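Local coordinates for protein glycerophosphoryl diester phosphodiesterase (Agrobacterium tumefaciens str. C58, PDB 3KS6) that belongs to the glycerophosphoryl diester phosphodiesterase family, enzymes built on a TIM-barrel fold, and carries a bound magnesium ion in this model, at residues Asp206-Thr219 and Val226-Leu240. Residues are numbered along the deposited sequence; the frame is centred on the assembly and turned at random.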
ATOM      1  N   ASP A 206     -13.675   8.750   4.006  1.00 17.89           N
ATOM      2  CA  ASP A 206     -13.042   8.944   2.703  1.00 18.57           C
ATOM      3  C   ASP A 206     -13.072   7.616   1.946  1.00 20.59           C
ATOM      4  O   ASP A 206     -13.133   6.547   2.544  1.00 18.21           O
ATOM      5  CB  ASP A 206     -11.590   9.408   2.810  1.00 19.36           C
ATOM      6  CG  ASP A 206     -11.452  10.886   3.157  1.00 25.78           C
ATOM      7  OD1 ASP A 206     -12.439  11.624   3.050  1.00 26.03           O
ATOM      8  OD2 ASP A 206     -10.337  11.292   3.542  1.00 24.31           O
ATOM      9  N   PHE A 207     -13.026   7.700   0.623  1.00 19.28           N
ATOM     10  CA  PHE A 207     -13.207   6.531  -0.241  1.00 19.85           C
ATOM     11  C   PHE A 207     -12.140   6.466  -1.310  1.00 19.58           C
ATOM     12  O   PHE A 207     -12.040   7.351  -2.154  1.00 19.34           O
ATOM     13  CB  PHE A 207     -14.600   6.569  -0.933  1.00 19.38           C
ATOM     14  CG  PHE A 207     -14.888   5.342  -1.810  1.00 19.92           C
ATOM     15  CD1 PHE A 207     -15.365   4.150  -1.245  1.00 17.88           C
ATOM     16  CD2 PHE A 207     -14.690   5.386  -3.174  1.00 18.42           C
ATOM     17  CE1 PHE A 207     -15.619   3.038  -2.023  1.00 20.56           C
ATOM     18  CE2 PHE A 207     -14.949   4.262  -3.976  1.00 21.86           C
ATOM     19  CZ  PHE A 207     -15.391   3.087  -3.397  1.00 21.94           C
ATOM     20  N   GLY A 208     -11.389   5.376  -1.319  1.00 17.23           N
ATOM     21  CA  GLY A 208     -10.415   5.118  -2.351  1.00 18.69           C
ATOM     22  C   GLY A 208     -10.374   3.666  -2.801  1.00 19.88           C
ATOM     23  O   GLY A 208     -11.144   2.828  -2.313  1.00 16.63           O
ATOM     24  N   CYS A 209      -9.474   3.370  -3.734  1.00 18.49           N
ATOM     25  CA  CYS A 209      -9.422   2.052  -4.341  1.00 16.70           C
ATOM     26  C   CYS A 209      -8.026   1.470  -4.457  1.00 17.45           C
ATOM     27  O   CYS A 209      -6.993   2.138  -4.228  1.00 20.28           O
ATOM     28  CB  CYS A 209     -10.122   2.050  -5.722  1.00 19.22           C
ATOM     29  SG  CYS A 209     -11.798   2.675  -5.691  1.00 20.87           S
ATOM     30  N   TRP A 210      -7.990   0.183  -4.769  1.00 17.60           N
ATOM     31  CA  TRP A 210      -6.749  -0.538  -5.020  1.00 16.57           C
ATOM     32  C   TRP A 210      -6.983  -1.563  -6.141  1.00 19.49           C
ATOM     33  O   TRP A 210      -8.126  -1.798  -6.583  1.00 19.27           O
ATOM     34  CB  TRP A 210      -6.162  -1.181  -3.744  1.00 18.46           C
ATOM     35  CG  TRP A 210      -7.140  -1.919  -2.893  1.00 16.49           C
ATOM     36  CD1 TRP A 210      -7.924  -1.400  -1.949  1.00 17.58           C
ATOM     37  CD2 TRP A 210      -7.410  -3.335  -2.921  1.00 17.82           C
ATOM     38  NE1 TRP A 210      -8.704  -2.390  -1.374  1.00 17.39           N
ATOM     39  CE2 TRP A 210      -8.385  -3.589  -1.949  1.00 18.26           C
ATOM     40  CE3 TRP A 210      -6.901  -4.412  -3.659  1.00 18.83           C
ATOM     41  CZ2 TRP A 210      -8.898  -4.861  -1.730  1.00 14.94           C
ATOM     42  CZ3 TRP A 210      -7.391  -5.667  -3.428  1.00 19.18           C
ATOM     43  CH2 TRP A 210      -8.380  -5.889  -2.472  1.00 19.70           C
ATOM     44  N   ALA A 211      -5.887  -2.058  -6.664  1.00 18.57           N
ATOM     45  CA  ALA A 211      -5.841  -3.039  -7.764  1.00 21.58           C
ATOM     46  C   ALA A 211      -6.257  -2.474  -9.119  1.00 17.94           C
ATOM     47  O   ALA A 211      -6.765  -3.211  -9.955  1.00 20.06           O
ATOM     48  CB  ALA A 211      -6.635  -4.355  -7.429  1.00 19.64           C
ATOM     49  N   ALA A 212      -6.026  -1.169  -9.330  1.00 20.96           N
ATOM     50  CA  ALA A 212      -6.399  -0.487 -10.584  1.00 19.21           C
ATOM     51  C   ALA A 212      -5.223  -0.571 -11.544  1.00 23.65           C
ATOM     52  O   ALA A 212      -4.445   0.362 -11.665  1.00 19.54           O
ATOM     53  CB  ALA A 212      -6.753   0.922 -10.325  1.00 20.18           C
ATOM     54  N   HIS A 213      -5.100  -1.703 -12.216  1.00 23.15           N
ATOM     55  CA  HIS A 213      -3.916  -2.001 -13.037  1.00 25.83           C
ATOM     56  C   HIS A 213      -4.086  -1.827 -14.552  1.00 26.27           C
ATOM     57  O   HIS A 213      -3.081  -1.668 -15.258  1.00 28.07           O
ATOM     58  CB  HIS A 213      -3.453  -3.421 -12.742  1.00 25.38           C
ATOM     59  CG  HIS A 213      -3.238  -3.694 -11.291  1.00 22.51           C
ATOM     60  ND1 HIS A 213      -2.634  -2.799 -10.431  1.00 20.52           N
ATOM     61  CD2 HIS A 213      -3.556  -4.770 -10.545  1.00 20.00           C
ATOM     62  CE1 HIS A 213      -2.566  -3.326  -9.222  1.00 28.81           C
ATOM     63  NE2 HIS A 213      -3.129  -4.522  -9.261  1.00 24.07           N
ATOM     64  N   THR A 214      -5.326  -1.779 -15.039  1.00 27.16           N
ATOM     65  CA  THR A 214      -5.627  -1.612 -16.475  1.00 25.49           C
ATOM     66  C   THR A 214      -6.205  -0.233 -16.812  1.00 29.13           C
ATOM     67  O   THR A 214      -6.712   0.467 -15.931  1.00 27.05           O
ATOM     68  CB  THR A 214      -6.692  -2.661 -16.920  1.00 26.99           C
ATOM     69  OG1 THR A 214      -7.961  -2.304 -16.366  1.00 25.26           O
ATOM     70  CG2 THR A 214      -6.314  -4.089 -16.458  1.00 23.45           C
ATOM     71  N   PRO A 215      -6.166   0.165 -18.100  1.00 27.23           N
ATOM     72  CA  PRO A 215      -6.727   1.437 -18.461  1.00 27.08           C
ATOM     73  C   PRO A 215      -8.154   1.629 -18.060  1.00 25.55           C
ATOM     74  O   PRO A 215      -8.505   2.729 -17.632  1.00 29.19           O
ATOM     75  CB  PRO A 215      -6.614   1.452 -20.006  1.00 28.98           C
ATOM     76  CG  PRO A 215      -5.476   0.588 -20.289  1.00 29.57           C
ATOM     77  CD  PRO A 215      -5.525  -0.490 -19.254  1.00 28.85           C
ATOM     78  N   SER A 216      -8.993   0.599 -18.225  1.00 25.61           N
ATOM     79  CA  SER A 216     -10.404   0.731 -17.878  1.00 28.82           C
ATOM     80  C   SER A 216     -10.566   0.954 -16.361  1.00 23.97           C
ATOM     81  O   SER A 216     -11.397   1.757 -15.935  1.00 26.53           O
ATOM     82  CB  SER A 216     -11.210  -0.497 -18.325  1.00 31.29           C
ATOM     83  OG  SER A 216     -10.537  -1.689 -17.984  1.00 40.70           O
ATOM     84  N   GLN A 217      -9.793   0.224 -15.579  1.00 23.59           N
ATOM     85  CA  GLN A 217      -9.854   0.345 -14.108  1.00 22.48           C
ATOM     86  C   GLN A 217      -9.353   1.709 -13.625  1.00 21.79           C
ATOM     87  O   GLN A 217      -9.953   2.334 -12.781  1.00 22.17           O
ATOM     88  CB  GLN A 217      -9.002  -0.737 -13.471  1.00 23.10           C
ATOM     89  CG  GLN A 217      -9.654  -2.082 -13.468  1.00 22.61           C
ATOM     90  CD  GLN A 217      -8.730  -3.151 -13.006  1.00 20.87           C
ATOM     91  OE1 GLN A 217      -7.512  -3.112 -13.247  1.00 21.65           O
ATOM     92  NE2 GLN A 217      -9.307  -4.157 -12.330  1.00 20.44           N
ATOM     93  N   ILE A 218      -8.217   2.139 -14.167  1.00 22.62           N
ATOM     94  CA  ILE A 218      -7.679   3.454 -13.896  1.00 21.58           C
ATOM     95  C   ILE A 218      -8.678   4.543 -14.277  1.00 23.36           C
ATOM     96  O   ILE A 218      -8.948   5.436 -13.474  1.00 21.68           O
ATOM     97  CB  ILE A 218      -6.322   3.682 -14.608  1.00 22.29           C
ATOM     98  CG1 ILE A 218      -5.229   2.752 -14.040  1.00 20.47           C
ATOM     99  CG2 ILE A 218      -5.918   5.179 -14.515  1.00 22.48           C
ATOM    100  CD1 ILE A 218      -3.975   2.635 -14.902  1.00 17.80           C
ATOM    101  N   THR A 219      -9.258   4.446 -15.477  1.00 23.30           N
ATOM    102  CA  THR A 219     -10.227   5.453 -15.935  1.00 24.35           C
ATOM    103  C   THR A 219     -11.497   5.431 -15.071  1.00 22.39           C
ATOM    104  O   THR A 219     -12.086   6.467 -14.775  1.00 25.37           O
ATOM    105  CB  THR A 219     -10.570   5.227 -17.440  1.00 24.03           C
ATOM    106  OG1 THR A 219      -9.400   5.455 -18.230  1.00 26.29           O
ATOM    107  CG2 THR A 219     -11.702   6.146 -17.854  1.00 27.35           C
ATOM    108  N   VAL A 226     -12.366   9.176  -7.043  1.00 17.60           N
ATOM    109  CA  VAL A 226     -11.989   8.579  -5.761  1.00 19.00           C
ATOM    110  C   VAL A 226     -10.771   9.307  -5.161  1.00 19.77           C
ATOM    111  O   VAL A 226     -10.026   9.985  -5.872  1.00 20.45           O
ATOM    112  CB  VAL A 226     -11.747   7.052  -5.895  1.00 18.32           C
ATOM    113  CG1 VAL A 226     -12.958   6.340  -6.546  1.00 18.36           C
ATOM    114  CG2 VAL A 226     -10.437   6.748  -6.601  1.00 17.84           C
ATOM    115  N   LYS A 227     -10.568   9.173  -3.847  1.00 19.33           N
ATOM    116  CA  LYS A 227      -9.497   9.891  -3.188  1.00 18.61           C
ATOM    117  C   LYS A 227      -8.138   9.497  -3.711  1.00 20.14           C
ATOM    118  O   LYS A 227      -7.266  10.351  -3.926  1.00 18.82           O
ATOM    119  CB  LYS A 227      -9.549   9.658  -1.658  1.00 19.34           C
ATOM    120  CG  LYS A 227      -8.487  10.408  -0.909  1.00 16.98           C
ATOM    121  CD  LYS A 227      -8.593  10.188   0.624  1.00 21.47           C
ATOM    122  CE  LYS A 227      -7.448  10.893   1.368  1.00 24.53           C
ATOM    123  NZ  LYS A 227      -7.692  10.798   2.823  1.00 19.25           N
ATOM    124  N   VAL A 228      -7.923   8.188  -3.870  1.00 18.42           N
ATOM    125  CA  VAL A 228      -6.625   7.660  -4.222  1.00 16.95           C
ATOM    126  C   VAL A 228      -6.865   6.262  -4.754  1.00 18.88           C
ATOM    127  O   VAL A 228      -7.898   5.638  -4.398  1.00 17.77           O
ATOM    128  CB  VAL A 228      -5.710   7.572  -2.989  1.00 15.34           C
ATOM    129  CG1 VAL A 228      -6.346   6.690  -1.883  1.00 14.70           C
ATOM    130  CG2 VAL A 228      -4.273   7.066  -3.363  1.00 16.28           C
ATOM    131  N   PHE A 229      -5.945   5.805  -5.608  1.00 17.01           N
ATOM    132  CA  PHE A 229      -5.893   4.389  -6.009  1.00 14.45           C
ATOM    133  C   PHE A 229      -4.477   3.925  -6.114  1.00 17.41           C
ATOM    134  O   PHE A 229      -3.584   4.716  -6.447  1.00 17.60           O
ATOM    135  CB  PHE A 229      -6.659   4.103  -7.309  1.00 18.19           C
ATOM    136  CG  PHE A 229      -6.122   4.820  -8.531  1.00 17.53           C
ATOM    137  CD1 PHE A 229      -5.194   4.205  -9.326  1.00 16.80           C
ATOM    138  CD2 PHE A 229      -6.617   6.066  -8.914  1.00 19.58           C
ATOM    139  CE1 PHE A 229      -4.643   4.862 -10.473  1.00 15.26           C
ATOM    140  CE2 PHE A 229      -6.131   6.719 -10.072  1.00 19.75           C
ATOM    141  CZ  PHE A 229      -5.152   6.110 -10.847  1.00 16.14           C
ATOM    142  N   THR A 230      -4.238   2.656  -5.768  1.00 15.37           N
ATOM    143  CA  THR A 230      -2.954   2.019  -6.036  1.00 18.16           C
ATOM    144  C   THR A 230      -2.996   1.341  -7.412  1.00 17.75           C
ATOM    145  O   THR A 230      -4.035   0.869  -7.874  1.00 19.02           O
ATOM    146  CB  THR A 230      -2.562   1.003  -5.007  1.00 19.51           C
ATOM    147  OG1 THR A 230      -3.557  -0.034  -4.954  1.00 20.29           O
ATOM    148  CG2 THR A 230      -2.343   1.704  -3.604  1.00 16.99           C
ATOM    149  N   THR A 231      -1.846   1.351  -8.086  1.00 16.29           N
ATOM    150  CA  THR A 231      -1.716   0.787  -9.441  1.00 15.35           C
ATOM    151  C   THR A 231      -0.361   0.175  -9.695  1.00 14.51           C
ATOM    152  O   THR A 231       0.680   0.708  -9.309  1.00 15.87           O
ATOM    153  CB  THR A 231      -1.988   1.859 -10.561  1.00 17.14           C
ATOM    154  OG1 THR A 231      -1.892   1.286 -11.895  1.00 18.55           O
ATOM    155  CG2 THR A 231      -1.030   3.060 -10.425  1.00 18.45           C
ATOM    156  N   ASP A 232      -0.379  -0.956 -10.382  1.00 16.31           N
ATOM    157  CA  ASP A 232       0.837  -1.608 -10.860  1.00 16.16           C
ATOM    158  C   ASP A 232       1.388  -0.970 -12.130  1.00 16.90           C
ATOM    159  O   ASP A 232       2.453  -1.393 -12.596  1.00 17.94           O
ATOM    160  CB  ASP A 232       0.590  -3.101 -11.155  1.00 17.97           C
ATOM    161  CG  ASP A 232       0.584  -3.951  -9.917  1.00 23.95           C
ATOM    162  OD1 ASP A 232       1.056  -3.487  -8.854  1.00 20.14           O
ATOM    163  OD2 ASP A 232       0.128  -5.115 -10.041  1.00 19.61           O
ATOM    164  N   ARG A 233       0.672   0.026 -12.684  1.00 19.98           N
ATOM    165  CA  ARG A 233       1.103   0.732 -13.899  1.00 19.96           C
ATOM    166  C   ARG A 233       1.082   2.261 -13.686  1.00 19.10           C
ATOM    167  O   ARG A 233       0.287   2.985 -14.311  1.00 21.03           O
ATOM    168  CB  ARG A 233       0.220   0.332 -15.089  1.00 21.26           C
ATOM    169  CG  ARG A 233       0.427  -1.126 -15.537  1.00 20.22           C
ATOM    170  CD  ARG A 233      -0.148  -1.354 -16.945  1.00 24.16           C
ATOM    171  NE  ARG A 233       0.118  -2.699 -17.508  1.00 30.19           N
ATOM    172  CZ  ARG A 233      -0.657  -3.785 -17.381  1.00 31.36           C
ATOM    173  NH1 ARG A 233      -1.774  -3.772 -16.647  1.00 30.48           N
ATOM    174  NH2 ARG A 233      -0.308  -4.928 -17.977  1.00 25.37           N
ATOM    175  N   PRO A 234       1.955   2.736 -12.803  1.00 19.82           N
ATOM    176  CA  PRO A 234       1.979   4.143 -12.438  1.00 17.95           C
ATOM    177  C   PRO A 234       2.224   5.081 -13.623  1.00 19.28           C
ATOM    178  O   PRO A 234       1.638   6.161 -13.688  1.00 20.12           O
ATOM    179  CB  PRO A 234       3.121   4.214 -11.424  1.00 18.75           C
ATOM    180  CG  PRO A 234       4.000   2.984 -11.714  1.00 20.70           C
ATOM    181  CD  PRO A 234       2.970   1.963 -12.051  1.00 19.44           C
ATOM    182  N   THR A 235       3.048   4.650 -14.567  1.00 19.89           N
ATOM    183  CA  THR A 235       3.373   5.477 -15.727  1.00 19.77           C
ATOM    184  C   THR A 235       2.102   5.717 -16.541  1.00 22.29           C
ATOM    185  O   THR A 235       1.787   6.845 -16.880  1.00 17.69           O
ATOM    186  CB  THR A 235       4.511   4.840 -16.542  1.00 20.71           C
ATOM    187  OG1 THR A 235       5.700   4.730 -15.715  1.00 17.10           O
ATOM    188  CG2 THR A 235       4.802   5.684 -17.789  1.00 21.79           C
ATOM    189  N   LEU A 236       1.331   4.656 -16.777  1.00 22.99           N
ATOM    190  CA  LEU A 236       0.046   4.734 -17.479  1.00 20.93           C
ATOM    191  C   LEU A 236      -0.963   5.533 -16.710  1.00 21.02           C
ATOM    192  O   LEU A 236      -1.681   6.330 -17.286  1.00 21.17           O
ATOM    193  CB  LEU A 236      -0.506   3.317 -17.756  1.00 20.01           C
ATOM    194  CG  LEU A 236      -1.919   3.235 -18.376  1.00 25.49           C
ATOM    195  CD1 LEU A 236      -1.920   3.885 -19.775  1.00 25.27           C
ATOM    196  CD2 LEU A 236      -2.440   1.802 -18.423  1.00 21.77           C
ATOM    197  N   ALA A 237      -1.020   5.336 -15.401  1.00 19.12           N
ATOM    198  CA  ALA A 237      -1.964   6.048 -14.569  1.00 17.20           C
ATOM    199  C   ALA A 237      -1.713   7.557 -14.636  1.00 18.44           C
ATOM    200  O   ALA A 237      -2.658   8.332 -14.701  1.00 17.09           O
ATOM    201  CB  ALA A 237      -1.877   5.576 -13.112  1.00 17.92           C
ATOM    202  N   ILE A 238      -0.459   7.944 -14.585  1.00 17.61           N
ATOM    203  CA  ILE A 238      -0.102   9.377 -14.680  1.00 19.13           C
ATOM    204  C   ILE A 238      -0.586   9.941 -15.998  1.00 19.11           C
ATOM    205  O   ILE A 238      -1.189  11.022 -16.035  1.00 20.54           O
ATOM    206  CB  ILE A 238       1.390   9.597 -14.490  1.00 20.78           C
ATOM    207  CG1 ILE A 238       1.730   9.352 -13.005  1.00 18.35           C
ATOM    208  CG2 ILE A 238       1.815  11.046 -14.898  1.00 20.58           C
ATOM    209  CD1 ILE A 238       3.213   9.261 -12.658  1.00 20.98           C
ATOM    210  N   ALA A 239      -0.328   9.222 -17.081  1.00 19.62           N
ATOM    211  CA  ALA A 239      -0.751   9.632 -18.448  1.00 19.24           C
ATOM    212  C   ALA A 239      -2.257   9.773 -18.568  1.00 22.33           C
ATOM    213  O   ALA A 239      -2.770  10.777 -19.089  1.00 22.18           O
ATOM    214  CB  ALA A 239      -0.268   8.628 -19.476  1.00 21.51           C
ATOM    215  N   LEU A 240      -2.977   8.757 -18.110  1.00 20.28           N
ATOM    216  CA  LEU A 240      -4.436   8.800 -18.146  1.00 19.91           C
ATOM    217  C   LEU A 240      -4.995   9.924 -17.294  1.00 21.66           C
ATOM    218  O   LEU A 240      -5.986  10.566 -17.684  1.00 21.30           O
ATOM    219  CB  LEU A 240      -5.013   7.454 -17.681  1.00 21.16           C
ATOM    220  CG  LEU A 240      -4.926   6.307 -18.667  1.00 20.10           C
ATOM    221  CD1 LEU A 240      -5.414   5.007 -18.064  1.00 20.02           C
ATOM    222  CD2 LEU A 240      -5.771   6.686 -19.902  1.00 21.98           C
TER
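His213 lies flat against the carboxylate of Asp232, the planes 4° apart, with Asp232 OD2 3.3 Å from His213 CE1. The backbone of Ala211 covers the ring's opposite face. With CG anti to its own carbonyl carbon (chi1 -53°), His213 ND1 comes within 2.9 Å of Asp232 N, which donates from somewhat outside the ring plane. Asp232 OD1 is hydrogen-bonded to His8 and Thr12, which helps hold the carboxylate against the ring.

Arg233 NH1 donates a hydrogen bond to His213 O at 2.8 Å; the oxygen lies in the guanidinium plane, the donor above the carbonyl plane. Thr231 OG1, anti to its backbone N (chi1 -178°), donates to Ala212 O at 2.7 Å and accepts from Arg233 N, closing an ST turn ahead of helix 234-249.

Between the helices Ile218 reaches in: CG2 meets Leu240 CD1 at 3.6 Å and the Phe229 ring at CZ, while CD1 fits among Leu236, Ala237 and Thr231. At the N-terminal end of the strand pair, extended Lys227 forms salt bridges from NZ to Asp206 OD2 (2.8 Å, on its anti side) and to Glu184.

Backbone hydrogen bonds such as Cys209 N to Val228 O, with Cys209 bridged to Phe229, join parallel strands 206-210 and 228-231, barrel neighbours connected through helix 215-224 as a beta-alpha-beta unit; strand 184-188 flanks the first, strand 4-8 the second, and helix 194-202 packs on Phe207 and Val226.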